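BugD (Bordetella pertussis Tohama I, PDB 2F5X) is a periplasmic solute receptor that binds aspartic acid and probably hands it on for uptake into the cell. Local coordinates at residues 152-157 with 188-193. Sequence-based numbering, arbitrary orientation.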
ATOM      1  N   HIS A 152       5.207  -6.673  -1.464  1.00  7.62           N
ATOM      2  CA  HIS A 152       6.341  -7.109  -2.281  1.00  7.80           C
ATOM      3  C   HIS A 152       7.605  -6.315  -1.949  1.00  8.00           C
ATOM      4  O   HIS A 152       8.681  -6.901  -1.774  1.00  8.00           O
ATOM      5  CB  HIS A 152       6.023  -7.006  -3.776  1.00  8.02           C
ATOM      6  CG  HIS A 152       7.229  -7.169  -4.652  1.00  8.17           C
ATOM      7  ND1 HIS A 152       7.844  -6.105  -5.276  1.00  8.53           N
ATOM      8  CD2 HIS A 152       7.943  -8.272  -4.990  1.00  7.63           C
ATOM      9  CE1 HIS A 152       8.896  -6.543  -5.947  1.00  8.63           C
ATOM     10  NE2 HIS A 152       8.977  -7.856  -5.792  1.00  8.03           N
ATOM     11  N   LEU A 153       7.472  -4.989  -1.874  1.00  8.17           N
ATOM     12  CA  LEU A 153       8.591  -4.122  -1.514  1.00  8.19           C
ATOM     13  C   LEU A 153       9.157  -4.504  -0.143  1.00  8.08           C
ATOM     14  O   LEU A 153      10.363  -4.745   0.004  1.00  8.25           O
ATOM     15  CB  LEU A 153       8.162  -2.644  -1.531  1.00  8.24           C
ATOM     16  CG  LEU A 153       9.145  -1.644  -0.890  1.00  9.01           C
ATOM     17  CD1 LEU A 153      10.490  -1.630  -1.651  1.00 10.85           C
ATOM     18  CD2 LEU A 153       8.541  -0.263  -0.848  1.00  9.58           C
ATOM     19  N   CYS A 154       8.289  -4.580   0.857  1.00  8.55           N
ATOM     20  CA  CYS A 154       8.740  -4.912   2.202  1.00  9.00           C
ATOM     21  C   CYS A 154       9.301  -6.326   2.258  1.00  8.49           C
ATOM     22  O   CYS A 154      10.326  -6.548   2.888  1.00  9.07           O
ATOM     23  CB  CYS A 154       7.616  -4.745   3.207  1.00  8.88           C
ATOM     24  SG  CYS A 154       8.102  -4.991   4.928  1.00 10.61           S
ATOM     25  N   GLY A 155       8.645  -7.264   1.573  1.00  8.49           N
ATOM     26  CA  GLY A 155       9.131  -8.636   1.509  1.00  8.58           C
ATOM     27  C   GLY A 155      10.519  -8.727   0.896  1.00  8.66           C
ATOM     28  O   GLY A 155      11.366  -9.492   1.372  1.00  8.76           O
ATOM     29  N   THR A 156      10.762  -7.932  -0.142  1.00  8.81           N
ATOM     30  CA  THR A 156      12.068  -7.906  -0.790  1.00  9.76           C
ATOM     31  C   THR A 156      13.109  -7.407   0.200  1.00  9.47           C
ATOM     32  O   THR A 156      14.190  -7.993   0.336  1.00  9.79           O
ATOM     33  CB  THR A 156      12.031  -6.994  -2.050  1.00  9.86           C
ATOM     34  OG1 THR A 156      11.227  -7.624  -3.061  1.00 13.29           O
ATOM     35  CG2 THR A 156      13.409  -6.904  -2.689  1.00 11.97           C
HETATM   36  N   MSE A 157      12.771  -6.331   0.906  1.00  9.47           N
HETATM   37  CA  MSE A 157      13.678  -5.758   1.894  1.00  9.57           C
HETATM   38  C   MSE A 157      13.953  -6.754   3.019  1.00  9.51           C
HETATM   39  O   MSE A 157      15.084  -6.871   3.504  1.00  9.58           O
HETATM   40  CB  MSE A 157      13.108  -4.449   2.434  1.00  9.88           C
HETATM   41  CG  MSE A 157      13.124  -3.348   1.388  1.00 11.32           C
HETATM   42 SE   MSE A 157      12.131  -1.807   1.984  1.00 15.02          SE
HETATM   43  CE  MSE A 157      13.134  -1.432   3.632  1.00 12.37           C
ATOM     44  N   LEU A 188       4.531 -16.378   6.355  1.00  8.75           N
ATOM     45  CA  LEU A 188       5.115 -15.095   6.752  1.00  9.01           C
ATOM     46  C   LEU A 188       4.667 -14.009   5.784  1.00  9.23           C
ATOM     47  O   LEU A 188       4.524 -14.275   4.595  1.00  9.12           O
ATOM     48  CB  LEU A 188       6.642 -15.254   6.681  1.00  9.38           C
ATOM     49  CG  LEU A 188       7.570 -14.106   7.057  1.00 10.11           C
ATOM     50  CD1 LEU A 188       7.466 -13.820   8.566  1.00 12.21           C
ATOM     51  CD2 LEU A 188       8.995 -14.472   6.654  1.00 12.56           C
HETATM   52  N   MSE A 189       4.425 -12.793   6.287  1.00  9.06           N
HETATM   53  CA  MSE A 189       4.030 -11.687   5.414  1.00  9.47           C
HETATM   54  C   MSE A 189       4.381 -10.344   6.028  1.00  9.38           C
HETATM   55  O   MSE A 189       4.338 -10.184   7.240  1.00  9.33           O
HETATM   56  CB  MSE A 189       2.510 -11.739   5.197  1.00  9.95           C
HETATM   57  CG  MSE A 189       1.952 -10.662   4.300  1.00 11.75           C
HETATM   58 SE   MSE A 189       0.156 -11.125   3.718  1.00 14.70          SE
HETATM   59  CE  MSE A 189      -0.922 -10.772   5.318  1.00 13.69           C
ATOM     60  N   CYS A 190       4.711  -9.376   5.180  1.00  9.28           N
ATOM     61  CA  CYS A 190       4.741  -7.977   5.599  1.00  9.70           C
ATOM     62  C   CYS A 190       3.537  -7.300   5.003  1.00  9.08           C
ATOM     63  O   CYS A 190       3.316  -7.391   3.798  1.00  9.45           O
ATOM     64  CB  CYS A 190       5.999  -7.291   5.083  1.00 10.68           C
ATOM     65  SG  CYS A 190       6.334  -5.647   5.782  1.00 15.41           S
ATOM     66  N   ASP A 191       2.751  -6.620   5.831  1.00  8.41           N
ATOM     67  CA  ASP A 191       1.459  -6.082   5.366  1.00  8.10           C
ATOM     68  C   ASP A 191       1.141  -4.793   6.141  1.00  8.38           C
ATOM     69  O   ASP A 191       1.731  -4.533   7.201  1.00  8.68           O
ATOM     70  CB  ASP A 191       0.399  -7.189   5.509  1.00  8.24           C
ATOM     71  CG  ASP A 191      -0.977  -6.825   4.943  1.00  7.93           C
ATOM     72  OD1 ASP A 191      -1.151  -5.877   4.134  1.00  7.81           O
ATOM     73  OD2 ASP A 191      -1.966  -7.518   5.252  1.00  9.38           O
ATOM     74  N   GLN A 192       0.258  -3.970   5.590  1.00  8.36           N
ATOM     75  CA  GLN A 192      -0.052  -2.657   6.167  1.00  7.69           C
ATOM     76  C   GLN A 192      -0.969  -2.765   7.368  1.00  8.14           C
ATOM     77  O   GLN A 192      -1.810  -3.664   7.414  1.00  8.44           O
ATOM     78  CB  GLN A 192      -0.697  -1.774   5.118  1.00  7.69           C
ATOM     79  CG  GLN A 192       0.241  -1.435   3.960  1.00  7.65           C
ATOM     80  CD  GLN A 192      -0.548  -1.038   2.740  1.00  8.12           C
ATOM     81  OE1 GLN A 192      -0.680  -1.817   1.789  1.00 11.76           O
ATOM     82  NE2 GLN A 192      -1.102   0.149   2.772  1.00  8.26           N
ATOM     83  N   THR A 193      -0.809  -1.849   8.331  1.00  8.33           N
ATOM     84  CA  THR A 193      -1.647  -1.844   9.539  1.00  8.83           C
ATOM     85  C   THR A 193      -3.145  -1.666   9.263  1.00  8.94           C
ATOM     86  O   THR A 193      -3.973  -2.069  10.072  1.00  9.15           O
ATOM     87  CB  THR A 193      -1.165  -0.793  10.568  1.00  8.99           C
ATOM     88  OG1 THR A 193      -1.156   0.513   9.969  1.00 10.06           O
ATOM     89  CG2 THR A 193       0.290  -1.058  10.966  1.00  9.85           C
TER
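One residue beyond Cys190, which is covalently tied to Cys154, Asp191 OD1 accepts two hydrogen bonds: one from Thr174 OG1 and one from Gln192 N, which lies 2.8 Å from Asp191 OD1. The second is bent, with an N-H...O angle of 136°, and its donor stands 46° out of the carboxylate plane. Because OD2 of the same side chain is bonded to Asn195 ND2, both carboxylate oxygens have partners, and the group is tied to the start of helix 193-201.

On the neighbouring position of the strand, the link to helix 150-162 is a disulfide, Cys154 SG to Cys190 SG at 2.1 Å. Both CB atoms point across the contact, and each sulfur lies anti to its backbone nitrogen, beside its own carbonyl carbon. The C-S-S-C torsion of 68° is positive, hence a right-handed bridge, and it brings Cys154 CB to 3.6 Å from Cys190 CB. Apart from the cystine, contact is slight: Gly155 N comes no nearer than 4.4 Å to Cys190 CB, and only 120 Å² is buried in all. The bridge is nevertheless enclosed, since Met113 and Ile115 of strand 102-117 touch Cys154 and Cys190 respectively.

Strand 188-192 pairs in parallel with 141-144, which also pairs in parallel with 167-170; helix 150-162 is therefore the crossover of a beta-alpha-beta unit, here cross-linked to an adjacent strand. Gln192, the N-cap of helix 193-201, bonds the ligand amine through OE1; the disulfide lies two residues before it, with the Cys154 side chain about 8 Å from the bound aspartic acid, in a lobe of the periplasmic binding protein fold.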